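PDB 4BLP: packaging enzyme P4 from Pseudomonas phage phi13, which probably hydrolyses NTPs as a hexameric RecA-like helicase motor that drives RNA into the viral procapsid during genome packaging. Local coordinates for residues K51-D56 with P63-F68; T97-V100 with L105-A108; H137-R142 with G147-V152; I188-A191 with E195-A198; M280-V283 with V288-Q291. All coordinates share one frame; numbering follows the deposited sequence. Where two conformers were deposited one is given.

Contact 1 of 5, residues K51-D56 with P63-F68; sequences KKSLRD and PSEILF
Glu65 receives two consecutive backbone N-H groups of the loop 51-56 on its carboxylate, a side-chain-to-main-chain clamp between a turn and the first residue of strand 65-70. Leu54 N gives to Glu65 OE1 at 3.2 Å, and Arg55 N to Glu65 OE2 at 2.9 Å. Each oxygen is met on its syn side, some 20° to 24° out of the carboxylate plane, so the paired bonds fix the rotation of the group. An extended chain beyond CG carries the carboxylate across to the loop. OE1 is gripped a second time, by the backbone N of Leu62. On the loop side, Ser53 OG accepts from Asp56 N at 3.2 Å, an ST motif that holds the turn offering both donors. Arg55 folds back at chi3 (-52°) and leads away from Glu65; its NH1 forms a salt bridge with Asp56 OD1 at 2.8 Å. The apolar part is small: Leu54 CD1 lies 4.1 Å from Leu67 CB, the two side chains crossing at about a right angle. Strand 73-78 pairs with strand 65-70 and brings Val76 against both Leu54 and Glu65, while Phe111 of strand 110-111 touches Arg55 and Glu65.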
loop_
_atom_site.group_PDB
_atom_site.type_symbol
_atom_site.label_atom_id
_atom_site.label_comp_id
_atom_site.label_asym_id
_atom_site.label_seq_id
_atom_site.Cartn_x
_atom_site.Cartn_y
_atom_site.Cartn_z
ATOM N N LYS D 51 5.763 28.425 -15.237
ATOM C CA LYS D 51 6.736 29.019 -16.159
ATOM C C LYS D 51 8.074 29.353 -15.478
ATOM O O LYS D 51 9.067 29.555 -16.174
ATOM C CB LYS D 51 6.158 30.318 -16.770
ATOM C CG LYS D 51 5.842 30.241 -18.238
ATOM C CD LYS D 51 5.277 31.579 -18.712
ATOM C CE LYS D 51 5.945 32.023 -19.981
ATOM N NZ LYS D 51 5.312 33.250 -20.529
ATOM N N LYS D 52 8.100 29.447 -14.135
ATOM C CA LYS D 52 9.320 29.782 -13.396
ATOM C C LYS D 52 10.368 28.666 -13.483
ATOM O O LYS D 52 10.050 27.538 -13.875
ATOM C CB LYS D 52 8.993 30.099 -11.924
ATOM C CG LYS D 52 8.149 31.371 -11.813
ATOM C CD LYS D 52 7.949 31.783 -10.372
ATOM C CE LYS D 52 7.215 33.098 -10.268
ATOM N NZ LYS D 52 6.911 33.436 -8.852
ATOM N N SER D 53 11.622 29.001 -13.164
ATOM C CA SER D 53 12.712 28.041 -13.192
ATOM C C SER D 53 12.488 26.980 -12.123
ATOM O O SER D 53 11.695 27.202 -11.187
ATOM C CB SER D 53 14.035 28.736 -12.915
ATOM O OG SER D 53 14.063 29.250 -11.595
ATOM N N LEU D 54 13.237 25.886 -12.207
ATOM C CA LEU D 54 13.119 24.822 -11.178
ATOM C C LEU D 54 13.522 25.375 -9.797
ATOM O O LEU D 54 12.872 25.048 -8.800
ATOM C CB LEU D 54 13.978 23.628 -11.544
ATOM C CG LEU D 54 13.412 22.828 -12.746
ATOM C CD1 LEU D 54 14.492 21.946 -13.376
ATOM C CD2 LEU D 54 12.258 21.906 -12.297
ATOM N N ARG D 55 14.567 26.228 -9.729
ATOM C CA ARG D 55 14.956 26.786 -8.423
ATOM C C ARG D 55 13.889 27.707 -7.844
ATOM O O ARG D 55 13.823 27.884 -6.619
ATOM C CB ARG D 55 16.306 27.513 -8.502
ATOM C CG ARG D 55 16.336 28.764 -9.339
ATOM C CD ARG D 55 17.597 29.577 -9.023
ATOM N NE ARG D 55 17.788 29.830 -7.589
ATOM C CZ ARG D 55 17.326 30.895 -6.943
ATOM N NH1 ARG D 55 16.614 31.813 -7.584
ATOM N NH2 ARG D 55 17.566 31.051 -5.648
ATOM N N ASP D 56 13.072 28.288 -8.697
ATOM C CA ASP D 56 12.025 29.212 -8.250
ATOM C C ASP D 56 10.641 28.545 -8.135
ATOM O O ASP D 56 9.618 29.234 -8.072
ATOM C CB ASP D 56 11.945 30.418 -9.190
ATOM C CG ASP D 56 13.148 31.360 -9.147
ATOM O OD1 ASP D 56 13.941 31.278 -8.189
ATOM O OD2 ASP D 56 13.300 32.156 -10.079
ATOM N N PRO D 63 19.114 26.790 -18.615
ATOM C CA PRO D 63 20.202 26.020 -19.264
ATOM C C PRO D 63 21.201 25.441 -18.252
ATOM O O PRO D 63 21.833 24.421 -18.539
ATOM C CB PRO D 63 20.883 27.064 -20.167
ATOM C CG PRO D 63 19.782 28.081 -20.429
ATOM C CD PRO D 63 19.032 28.173 -19.134
ATOM N N SER D 64 21.317 26.056 -17.057
ATOM C CA SER D 64 22.231 25.570 -16.014
ATOM C C SER D 64 21.653 24.413 -15.163
ATOM O O SER D 64 22.402 23.789 -14.401
ATOM C CB SER D 64 22.597 26.712 -15.070
ATOM O OG SER D 64 21.429 27.293 -14.505
ATOM N N GLU D 65 20.330 24.161 -15.246
ATOM C CA GLU D 65 19.699 23.159 -14.365
ATOM C C GLU D 65 19.553 21.783 -14.989
ATOM O O GLU D 65 19.121 21.668 -16.130
ATOM C CB GLU D 65 18.295 23.623 -13.949
ATOM C CG GLU D 65 18.300 24.845 -13.032
ATOM C CD GLU D 65 16.938 25.436 -12.706
ATOM O OE1 GLU D 65 16.042 25.444 -13.587
ATOM O OE2 GLU D 65 16.781 25.953 -11.573
ATOM N N ILE D 66 19.899 20.731 -14.243
ATOM C CA ILE D 66 19.677 19.356 -14.696
ATOM C C ILE D 66 18.709 18.720 -13.700
ATOM O O ILE D 66 19.067 18.552 -12.537
ATOM C CB ILE D 66 20.952 18.504 -14.833
ATOM C CG1 ILE D 66 21.984 19.165 -15.781
ATOM C CG2 ILE D 66 20.583 17.063 -15.332
ATOM C CD1 ILE D 66 23.393 18.535 -15.632
ATOM N N LEU D 67 17.535 18.324 -14.170
ATOM C CA LEU D 67 16.559 17.628 -13.333
ATOM C C LEU D 67 16.824 16.123 -13.401
ATOM O O LEU D 67 17.018 15.575 -14.494
ATOM C CB LEU D 67 15.136 17.917 -13.865
ATOM C CG LEU D 67 13.972 17.203 -13.153
ATOM C CD1 LEU D 67 13.779 17.778 -11.708
ATOM C CD2 LEU D 67 12.670 17.374 -13.976
ATOM N N PHE D 68 16.833 15.450 -12.251
ATOM C CA PHE D 68 16.982 13.997 -12.195
ATOM C C PHE D 68 16.222 13.495 -10.974
ATOM O O PHE D 68 15.529 14.275 -10.303
ATOM C CB PHE D 68 18.470 13.584 -12.177
ATOM C CG PHE D 68 19.299 14.040 -10.984
ATOM C CD1 PHE D 68 19.727 15.365 -10.873
ATOM C CD2 PHE D 68 19.721 13.126 -10.022
ATOM C CE1 PHE D 68 20.552 15.771 -9.800
ATOM C CE2 PHE D 68 20.552 13.527 -8.970
ATOM C CZ PHE D 68 20.930 14.852 -8.844
#

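Contact 2 of 5, residues T97-V100 with L105-A108; sequences TWFV and LIRA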
loop_
_atom_site.group_PDB
_atom_site.type_symbol
_atom_site.label_atom_id
_atom_site.label_comp_id
_atom_site.label_asym_id
_atom_site.label_seq_id
_atom_site.Cartn_x
_atom_site.Cartn_y
_atom_site.Cartn_z
ATOM N N THR D 97 36.327 25.928 7.010
ATOM C CA THR D 97 35.545 27.137 7.323
ATOM C C THR D 97 34.718 27.476 6.095
ATOM O O THR D 97 33.574 27.886 6.238
ATOM C CB THR D 97 36.457 28.300 7.747
ATOM O OG1 THR D 97 37.164 27.921 8.930
ATOM C CG2 THR D 97 35.684 29.621 8.016
ATOM N N TRP D 98 35.289 27.223 4.876
ATOM C CA TRP D 98 34.533 27.525 3.642
ATOM C C TRP D 98 33.168 26.820 3.634
ATOM O O TRP D 98 32.144 27.464 3.347
ATOM C CB TRP D 98 35.353 27.194 2.362
ATOM C CG TRP D 98 34.688 27.698 1.114
ATOM C CD1 TRP D 98 34.842 28.926 0.534
ATOM C CD2 TRP D 98 33.668 27.019 0.364
ATOM N NE1 TRP D 98 34.027 29.023 -0.587
ATOM C CE2 TRP D 98 33.295 27.864 -0.705
ATOM C CE3 TRP D 98 33.107 25.732 0.433
ATOM C CZ2 TRP D 98 32.327 27.493 -1.652
ATOM C CZ3 TRP D 98 32.170 25.352 -0.524
ATOM C CH2 TRP D 98 31.772 26.240 -1.536
ATOM N N PHE D 99 33.134 25.505 3.945
ATOM C CA PHE D 99 31.873 24.799 3.923
ATOM C C PHE D 99 30.876 25.340 4.967
ATOM O O PHE D 99 29.703 25.508 4.661
ATOM C CB PHE D 99 32.106 23.295 4.143
ATOM C CG PHE D 99 32.525 22.672 2.837
ATOM C CD1 PHE D 99 31.581 22.392 1.851
ATOM C CD2 PHE D 99 33.871 22.450 2.556
ATOM C CE1 PHE D 99 31.970 21.868 0.614
ATOM C CE2 PHE D 99 34.262 21.919 1.316
ATOM C CZ PHE D 99 33.300 21.654 0.349
ATOM N N VAL D 100 31.341 25.615 6.177
ATOM C CA VAL D 100 30.426 26.123 7.218
ATOM C C VAL D 100 29.912 27.541 6.835
ATOM O O VAL D 100 28.705 27.789 6.820
ATOM C CB VAL D 100 31.153 26.137 8.583
ATOM C CG1 VAL D 100 30.265 26.754 9.658
ATOM C CG2 VAL D 100 31.598 24.735 8.993
ATOM N N LEU D 105 24.501 29.292 0.573
ATOM C CA LEU D 105 24.659 29.254 -0.877
ATOM C C LEU D 105 24.736 27.852 -1.397
ATOM O O LEU D 105 24.323 27.577 -2.520
ATOM C CB LEU D 105 25.971 29.982 -1.335
ATOM C CG LEU D 105 26.111 31.458 -1.162
ATOM C CD1 LEU D 105 27.452 31.905 -1.714
ATOM C CD2 LEU D 105 24.972 32.232 -1.832
ATOM N N ILE D 106 25.341 26.940 -0.600
ATOM C CA ILE D 106 25.519 25.559 -1.082
ATOM C C ILE D 106 24.153 24.874 -1.353
ATOM O O ILE D 106 24.089 23.962 -2.180
ATOM C CB ILE D 106 26.396 24.797 -0.058
ATOM C CG1 ILE D 106 27.872 25.315 -0.196
ATOM C CG2 ILE D 106 26.336 23.256 -0.232
ATOM C CD1 ILE D 106 28.793 24.971 1.065
ATOM N N ARG D 107 23.066 25.363 -0.753
ATOM C CA ARG D 107 21.719 24.806 -1.053
ATOM C C ARG D 107 21.362 24.984 -2.542
ATOM O O ARG D 107 20.536 24.248 -3.058
ATOM C CB ARG D 107 20.667 25.527 -0.200
ATOM C CG ARG D 107 20.868 25.363 1.321
ATOM C CD ARG D 107 19.889 26.295 2.045
ATOM N NE ARG D 107 20.183 26.421 3.469
ATOM C CZ ARG D 107 19.745 25.584 4.400
ATOM N NH1 ARG D 107 18.978 24.551 4.070
ATOM N NH2 ARG D 107 20.068 25.771 5.672
ATOM N N ALA D 108 21.977 26.003 -3.209
ATOM C CA ALA D 108 21.728 26.274 -4.629
ATOM C C ALA D 108 22.346 25.234 -5.576
ATOM O O ALA D 108 21.966 25.164 -6.762
ATOM C CB ALA D 108 22.283 27.650 -4.980
#
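Ile106 of the short helix 103-106 pushes a single methyl, CD1, against two consecutive aromatic residues of helix 95-101, Trp98 and Phe99, packing two successive short helices together; this one carbon makes all the close approaches of the contact. It stands 3.8 Å from Trp98 CZ3, on the six-membered part of the indole, and 3.9 Å from Phe99 CD1. A third neighbour is polar: the carbonyl Phe99 O lies 3.7 Å from Ile106 CD1. The methyl comes obliquely to both rings. The two rings are themselves packed together, for Trp98 CE3 sits 3.8 Å above the plane of Phe99, over the centre of the ring. Different first torsions make this possible: Trp98 places CG opposite its backbone N (chi1 -171°), whereas Phe99 places CG opposite its carbonyl carbon (chi1 -81°), and both ring ends thereby swing nearer to Ile106. All three residues are buried, although only 116 Å² is shared between the segments and no hydrogen bond joins them.

The loose side is formed by Thr97, Val100 and Arg107, which are exposed. Val100 directs its side chain away from 105-108, and Arg107 reaches back along its own turn, where NE forms a salt bridge with Glu104 OE1. Leu105, partly exposed, begins toward the other segment but stays 6.6 Å from it at the nearest atoms. The tight part is closed by two longer helices: helix 79-91 sets Ala88 and Leu89 against Trp98, and helix 193-205 lays Val199 and Leu203 on Phe99 and Ala198 and Leu202 on Ile106.

Contact 3 of 5, residues H137-R142 with G147-V152; sequences HNWQVR and GLHVVV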
loop_
_atom_site.group_PDB
_atom_site.type_symbol
_atom_site.label_atom_id
_atom_site.label_comp_id
_atom_site.label_asym_id
_atom_site.label_seq_id
_atom_site.Cartn_x
_atom_site.Cartn_y
_atom_site.Cartn_z
ATOM N N HIS D 137 40.178 10.017 -14.449
ATOM C CA HIS D 137 40.612 10.232 -13.063
ATOM C C HIS D 137 41.546 9.174 -12.564
ATOM O O HIS D 137 41.397 8.012 -12.912
ATOM C CB HIS D 137 39.347 10.249 -12.160
ATOM C CG HIS D 137 38.399 11.348 -12.528
ATOM N ND1 HIS D 137 37.371 11.161 -13.462
ATOM C CD2 HIS D 137 38.442 12.653 -12.185
ATOM C CE1 HIS D 137 36.781 12.348 -13.574
ATOM N NE2 HIS D 137 37.408 13.278 -12.855
ATOM N N ASN D 138 42.458 9.573 -11.663
ATOM C CA ASN D 138 43.428 8.654 -11.087
ATOM C C ASN D 138 42.862 8.078 -9.807
ATOM O O ASN D 138 42.969 8.676 -8.735
ATOM C CB ASN D 138 44.790 9.369 -10.850
ATOM C CG ASN D 138 45.929 8.431 -10.540
ATOM O OD1 ASN D 138 45.753 7.230 -10.324
ATOM N ND2 ASN D 138 47.138 8.964 -10.499
ATOM N N TRP D 139 42.138 6.964 -9.939
ATOM C CA TRP D 139 41.546 6.253 -8.807
ATOM C C TRP D 139 41.595 4.793 -9.142
ATOM O O TRP D 139 40.844 4.368 -10.027
ATOM C CB TRP D 139 40.099 6.697 -8.518
ATOM C CG TRP D 139 39.396 5.824 -7.498
ATOM C CD1 TRP D 139 38.368 4.958 -7.726
ATOM C CD2 TRP D 139 39.668 5.761 -6.090
ATOM N NE1 TRP D 139 38.021 4.320 -6.558
ATOM C CE2 TRP D 139 38.791 4.805 -5.535
ATOM C CE3 TRP D 139 40.609 6.398 -5.241
ATOM C CZ2 TRP D 139 38.802 4.479 -4.170
ATOM C CZ3 TRP D 139 40.569 6.126 -3.877
ATOM C CH2 TRP D 139 39.686 5.163 -3.357
ATOM N N GLN D 140 42.511 4.039 -8.455
ATOM C CA GLN D 140 42.727 2.585 -8.648
ATOM C C GLN D 140 43.438 2.329 -9.975
ATOM O O GLN D 140 44.354 1.521 -10.011
ATOM C CB GLN D 140 41.409 1.774 -8.534
ATOM C CG GLN D 140 40.656 2.024 -7.215
ATOM C CD GLN D 140 41.493 1.633 -6.020
ATOM O OE1 GLN D 140 41.833 0.464 -5.830
ATOM N NE2 GLN D 140 41.866 2.609 -5.187
ATOM N N VAL D 141 43.007 2.999 -11.064
ATOM C CA VAL D 141 43.646 2.993 -12.395
ATOM C C VAL D 141 43.853 4.457 -12.752
ATOM O O VAL D 141 43.146 5.309 -12.213
ATOM C CB VAL D 141 42.877 2.219 -13.490
ATOM C CG1 VAL D 141 42.775 0.736 -13.135
ATOM C CG2 VAL D 141 41.495 2.836 -13.763
ATOM N N ARG D 142 44.784 4.757 -13.682
ATOM C CA ARG D 142 45.092 6.140 -14.030
ATOM C C ARG D 142 43.997 6.855 -14.807
ATOM O O ARG D 142 43.963 8.088 -14.795
ATOM C CB ARG D 142 46.394 6.190 -14.860
ATOM C CG ARG D 142 47.622 5.855 -14.021
ATOM C CD ARG D 142 48.892 6.001 -14.811
ATOM N NE ARG D 142 50.031 5.594 -13.999
ATOM C CZ ARG D 142 51.242 5.358 -14.480
ATOM N NH1 ARG D 142 51.485 5.489 -15.779
ATOM N NH2 ARG D 142 52.222 4.989 -13.669
ATOM N N GLY D 147 32.180 9.501 -13.112
ATOM C CA GLY D 147 31.008 8.760 -12.654
ATOM C C GLY D 147 31.110 8.525 -11.164
ATOM O O GLY D 147 31.681 9.329 -10.428
ATOM N N LEU D 148 30.557 7.395 -10.726
ATOM C CA LEU D 148 30.545 6.980 -9.340
ATOM C C LEU D 148 31.269 5.675 -9.227
ATOM O O LEU D 148 31.035 4.782 -10.053
ATOM C CB LEU D 148 29.057 6.831 -8.922
ATOM C CG LEU D 148 28.758 6.278 -7.532
ATOM C CD1 LEU D 148 29.315 7.230 -6.413
ATOM C CD2 LEU D 148 27.232 6.088 -7.347
ATOM N N HIS D 149 32.142 5.552 -8.209
ATOM C CA HIS D 149 32.836 4.292 -7.894
ATOM C C HIS D 149 32.292 3.838 -6.557
ATOM O O HIS D 149 32.416 4.574 -5.586
ATOM C CB HIS D 149 34.369 4.476 -7.814
ATOM C CG HIS D 149 35.094 3.178 -7.633
ATOM N ND1 HIS D 149 35.779 2.591 -8.682
ATOM C CD2 HIS D 149 35.174 2.366 -6.548
ATOM C CE1 HIS D 149 36.290 1.465 -8.195
ATOM N NE2 HIS D 149 35.944 1.275 -6.922
ATOM N N VAL D 150 31.693 2.667 -6.477
ATOM C CA VAL D 150 31.168 2.254 -5.176
ATOM C C VAL D 150 32.055 1.180 -4.562
ATOM O O VAL D 150 32.586 0.313 -5.272
ATOM C CB VAL D 150 29.686 1.793 -5.241
ATOM C CG1 VAL D 150 28.782 2.943 -5.701
ATOM C CG2 VAL D 150 29.531 0.587 -6.150
ATOM N N VAL D 151 32.187 1.220 -3.241
ATOM C CA VAL D 151 32.953 0.250 -2.465
ATOM C C VAL D 151 31.924 -0.523 -1.685
ATOM O O VAL D 151 31.251 0.050 -0.846
ATOM C CB VAL D 151 34.008 0.957 -1.563
ATOM C CG1 VAL D 151 34.762 -0.065 -0.678
ATOM C CG2 VAL D 151 34.976 1.768 -2.436
ATOM N N VAL D 152 31.806 -1.847 -1.964
ATOM C CA VAL D 152 30.732 -2.669 -1.446
ATOM C C VAL D 152 31.228 -3.732 -0.492
ATOM O O VAL D 152 32.289 -4.298 -0.683
ATOM C CB VAL D 152 29.973 -3.343 -2.647
ATOM C CG1 VAL D 152 28.706 -4.030 -2.193
ATOM C CG2 VAL D 152 29.615 -2.314 -3.725
#
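Trp139, in the loop between strands 136-137 and 144-145, meets strand 147-152 through one residue, His149. Gly147 comes first, at backbone angles where a CB would press on the preceding carbonyl oxygen; its backbone pairs with strand 252-257. Leu148 follows, its N bonded to Asn243 OD1. His149 then, with CG trans to N (chi1 -174°), turns its side chain toward the loop and offers a ring face to the indole. Trp139 NE1 stands 3.3 Å above the imidazole plane, over its centre, and is 3.3 Å from His149 CG. CD1 of Trp139 comes in beside it, 3.6 Å from His149 ND1, while Gln140 NE2 lies 3.6 Å above one indole face, offset toward the rim. The pair is a T-shaped (edge-to-face) stack: the centroids of the indole five-membered ring and the imidazole are 4.5 Å apart and the planes lie at 81°. The imidazole is fixed at both nitrogens, NE2 by Thr281 OG1 and ND1 by His144 NE2, so its face is held square to the incoming edge. Strand 147-152 lies inside the RecA-like sheet, parallel to its neighbours 252-257 and 279-284, and runs into a sequence matching a Walker A P-loop. Val150 points away from the loop. Val151 points toward it but packs instead on Trp162 and Leu163 of helix 159-164, the helix whose Trp162 also touches Trp139. Val152 ends the strand with its side chain on Ile257 and Pro259.

Contact 4 of 5, residues I188-A191 with E195-A198; sequences IAVA and EMLA
Ala191 N donates to Glu195 OE1 at 2.8 Å, with an angle of 158° at the hydrogen, and this direct bond closes the tight connection from strand 187-189, the outermost of the RecA-like sheet within this chain, into helix 193-205. The donor approaches from above the carboxylate plane, 43° out of it. The glutamate is stretched, chi1 (-175°) and chi2 both near trans, which carries the carboxylate to the backbone N of Ala191. A water 2.6 Å from Ala189 O also lies by Glu195 OE2, too close for a bridge to be more than doubtful. As for charge, OE1 also forms a salt bridge with Arg128 of a neighbouring subunit, which would be expected to favour the ionised carboxylate. The apolar contacts centre on Val190, which points toward the helix. Its CG1 lies 3.8 Å from Glu195 CG, packing on the aliphatic part of that chain, and its CG2 lies 3.7 Å from Met196 CB. Strand 170-173 pairs with the strand end and puts Ile172 against Val190; Val199, further along helix 193-205, also packs on Val190. The neighbouring subunit makes backbone hydrogen bonds with Ala191 and packs Pro129 and Leu125 on Ala189 and Ala191.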
loop_
_atom_site.group_PDB
_atom_site.type_symbol
_atom_site.label_atom_id
_atom_site.label_comp_id
_atom_site.label_asym_id
_atom_site.label_seq_id
_atom_site.Cartn_x
_atom_site.Cartn_y
_atom_site.Cartn_z
ATOM N N ILE D 188 34.137 15.992 6.377
ATOM C CA ILE D 188 33.096 16.994 6.408
ATOM C C ILE D 188 31.798 16.242 6.727
ATOM O O ILE D 188 31.448 15.337 5.987
ATOM C CB ILE D 188 33.010 17.769 5.086
ATOM C CG1 ILE D 188 34.338 18.516 4.756
ATOM C CG2 ILE D 188 31.809 18.739 5.148
ATOM C CD1 ILE D 188 34.409 19.178 3.487
ATOM N N ALA D 189 31.120 16.615 7.815
ATOM C CA ALA D 189 29.887 15.955 8.221
ATOM C C ALA D 189 28.711 16.619 7.502
ATOM O O ALA D 189 28.640 17.850 7.442
ATOM C CB ALA D 189 29.738 16.062 9.739
ATOM N N VAL D 190 27.767 15.817 7.003
ATOM C CA VAL D 190 26.589 16.367 6.284
ATOM C C VAL D 190 25.338 15.717 6.862
ATOM O O VAL D 190 25.439 14.658 7.507
ATOM C CB VAL D 190 26.671 16.196 4.735
ATOM C CG1 VAL D 190 27.879 16.972 4.169
ATOM C CG2 VAL D 190 26.745 14.716 4.355
ATOM N N ALA D 191 24.153 16.329 6.594
ATOM C CA ALA D 191 22.913 15.829 7.171
ATOM C C ALA D 191 22.009 15.095 6.172
ATOM O O ALA D 191 21.560 13.978 6.467
ATOM C CB ALA D 191 22.149 16.982 7.833
ATOM N N GLU D 195 22.633 17.971 0.722
ATOM C CA GLU D 195 23.899 18.515 1.226
ATOM C C GLU D 195 25.044 17.545 0.876
ATOM O O GLU D 195 26.125 17.980 0.493
ATOM C CB GLU D 195 23.808 18.728 2.758
ATOM C CG GLU D 195 25.055 19.397 3.304
ATOM C CD GLU D 195 25.058 19.540 4.822
ATOM O OE1 GLU D 195 24.249 18.865 5.506
ATOM O OE2 GLU D 195 25.920 20.293 5.321
ATOM N N MET D 196 24.825 16.254 1.073
ATOM C CA MET D 196 25.855 15.252 0.755
ATOM C C MET D 196 26.291 15.387 -0.709
ATOM O O MET D 196 27.487 15.494 -0.965
ATOM C CB MET D 196 25.296 13.839 1.020
ATOM C CG MET D 196 26.329 12.707 0.773
ATOM S SD MET D 196 26.570 12.294 -0.991
ATOM C CE MET D 196 24.936 11.583 -1.351
ATOM N N LEU D 197 25.337 15.427 -1.652
ATOM C CA LEU D 197 25.689 15.501 -3.068
ATOM C C LEU D 197 26.358 16.823 -3.435
ATOM O O LEU D 197 27.310 16.810 -4.191
ATOM C CB LEU D 197 24.469 15.278 -3.963
ATOM C CG LEU D 197 24.787 15.025 -5.450
ATOM C CD1 LEU D 197 25.810 13.870 -5.696
ATOM C CD2 LEU D 197 23.517 14.732 -6.204
ATOM N N ALA D 198 25.842 17.948 -2.939
ATOM C CA ALA D 198 26.417 19.251 -3.261
ATOM C C ALA D 198 27.864 19.319 -2.759
ATOM O O ALA D 198 28.762 19.729 -3.511
ATOM C CB ALA D 198 25.566 20.369 -2.640
HETATM O O HOH W 1 27.482 20.172 7.180
#

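Contact 5 of 5, residues M280-V283 with V288-Q291; sequences MTVV and VVSQ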
loop_
_atom_site.group_PDB
_atom_site.type_symbol
_atom_site.label_atom_id
_atom_site.label_comp_id
_atom_site.label_asym_id
_atom_site.label_seq_id
_atom_site.Cartn_x
_atom_site.Cartn_y
_atom_site.Cartn_z
ATOM N N MET D 280 33.330 -0.465 -9.363
ATOM C CA MET D 280 32.909 -1.102 -8.127
ATOM C C MET D 280 34.079 -1.901 -7.569
ATOM O O MET D 280 34.734 -2.630 -8.310
ATOM C CB MET D 280 31.718 -2.063 -8.396
ATOM C CG MET D 280 31.261 -2.780 -7.137
ATOM S SD MET D 280 29.834 -3.846 -7.419
ATOM C CE MET D 280 30.696 -5.374 -7.905
ATOM N N THR D 281 34.306 -1.793 -6.266
ATOM C CA THR D 281 35.305 -2.582 -5.526
ATOM C C THR D 281 34.578 -3.336 -4.435
ATOM O O THR D 281 33.824 -2.719 -3.675
ATOM C CB THR D 281 36.422 -1.677 -4.910
ATOM O OG1 THR D 281 37.073 -0.957 -5.954
ATOM C CG2 THR D 281 37.482 -2.493 -4.130
ATOM N N VAL D 282 34.769 -4.655 -4.382
ATOM C CA VAL D 282 34.209 -5.497 -3.308
ATOM C C VAL D 282 35.324 -5.665 -2.279
ATOM O O VAL D 282 36.451 -6.072 -2.632
ATOM C CB VAL D 282 33.684 -6.876 -3.808
ATOM C CG1 VAL D 282 33.194 -7.729 -2.625
ATOM C CG2 VAL D 282 32.577 -6.690 -4.843
ATOM N N VAL D 283 35.023 -5.339 -1.016
ATOM C CA VAL D 283 36.008 -5.436 0.059
ATOM C C VAL D 283 35.549 -6.452 1.118
ATOM O O VAL D 283 34.370 -6.513 1.467
ATOM C CB VAL D 283 36.277 -4.020 0.685
ATOM C CG1 VAL D 283 37.004 -4.083 2.030
ATOM C CG2 VAL D 283 37.026 -3.116 -0.296
ATOM N N VAL D 288 40.787 -5.923 -1.055
ATOM C CA VAL D 288 40.030 -6.049 -2.310
ATOM C C VAL D 288 39.776 -7.508 -2.628
ATOM O O VAL D 288 40.732 -8.275 -2.787
ATOM C CB VAL D 288 40.748 -5.354 -3.509
ATOM C CG1 VAL D 288 39.981 -5.574 -4.821
ATOM C CG2 VAL D 288 40.902 -3.860 -3.251
ATOM N N VAL D 289 38.501 -7.871 -2.778
ATOM C CA VAL D 289 38.077 -9.212 -3.202
ATOM C C VAL D 289 38.026 -9.196 -4.744
ATOM O O VAL D 289 38.554 -10.088 -5.401
ATOM C CB VAL D 289 36.707 -9.601 -2.569
ATOM C CG1 VAL D 289 36.144 -10.874 -3.213
ATOM C CG2 VAL D 289 36.832 -9.769 -1.060
ATOM N N SER D 290 37.392 -8.177 -5.302
ATOM C CA SER D 290 37.233 -8.008 -6.738
ATOM C C SER D 290 37.070 -6.537 -7.056
ATOM O O SER D 290 36.723 -5.748 -6.176
ATOM C CB SER D 290 36.035 -8.803 -7.249
ATOM O OG SER D 290 34.816 -8.243 -6.806
ATOM N N GLN D 291 37.355 -6.164 -8.313
ATOM C CA GLN D 291 37.226 -4.781 -8.723
ATOM C C GLN D 291 36.896 -4.734 -10.198
ATOM O O GLN D 291 37.426 -5.531 -10.951
ATOM C CB GLN D 291 38.517 -4.034 -8.406
ATOM C CG GLN D 291 38.458 -2.510 -8.718
ATOM C CD GLN D 291 39.735 -1.886 -8.216
ATOM O OE1 GLN D 291 40.784 -1.980 -8.867
ATOM N NE2 GLN D 291 39.678 -1.297 -7.027
#
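Thr281, Val282 and Val283 pair antiparallel with Gln291, Ser290 and Val288, and the shift of one residue is a classic beta bulge in which Val289 and Ser290 both face Val282. The bulge is bounded by two backbone bonds, Val282 N to Ser290 O at 2.9 Å and Val289 N to Val282 O at 2.7 Å. Gln291 CA-H also approaches Met280 O, with 3.3 Å between CA and O. At the non-hydrogen-bonded pair Thr281-Gln291, the side chains lie side by side, and Gln291 NE2 donates to Thr281 OG1 at 2.8 Å, nearly straight at 168° and 8° out of the amide plane. Chi1 and chi2 near 180° stretch Gln291 out alongside Thr281. That hydroxyl also bonds His149 NE2, and the same amide nitrogen reaches Gln140 OE1. Beyond this polar pair on the same face, Thr281 CG2 touches Val288 CG2 at 3.8 Å. On the face of Val282 and Ser290, Val282 CG2 lies 3.4 Å from Ser290 OG; at the bulge Val282 CG1 is 4.0 Å from Val289 CB. The hairpin is flanked by strand 147-152 beside 279-284 and strand 298-302 beside 287-295; Trp162 of helix 159-164 packs on Thr281, Val283 and Val288, and Tyr270 of helix 266-274 on Met280 and Val282.

Contacts 1 to 4 join mostly buried residues, whereas contact 5 is partly exposed at Val288 and Val289. Contacts 3 and 5 hold neighbouring strands of the central sheet and touch: His149 NE2 lies 2.7 Å from Thr281 OG1, tying an aromatic stack to a hairpin's polar pair. Contact 4 sits on an outermost strand of that sheet within this chain, its centre about 25 Å from that of contact 5, and alone of the five meets another subunit. Contact 2, wholly apolar between side chains, packs against contact 4, with Ile106 CG2 3.8 Å from Ala198 CB. Contacts 1 and 4 each turn a glutamate on the backbone, Glu65 taking two N-H groups and Glu195 one.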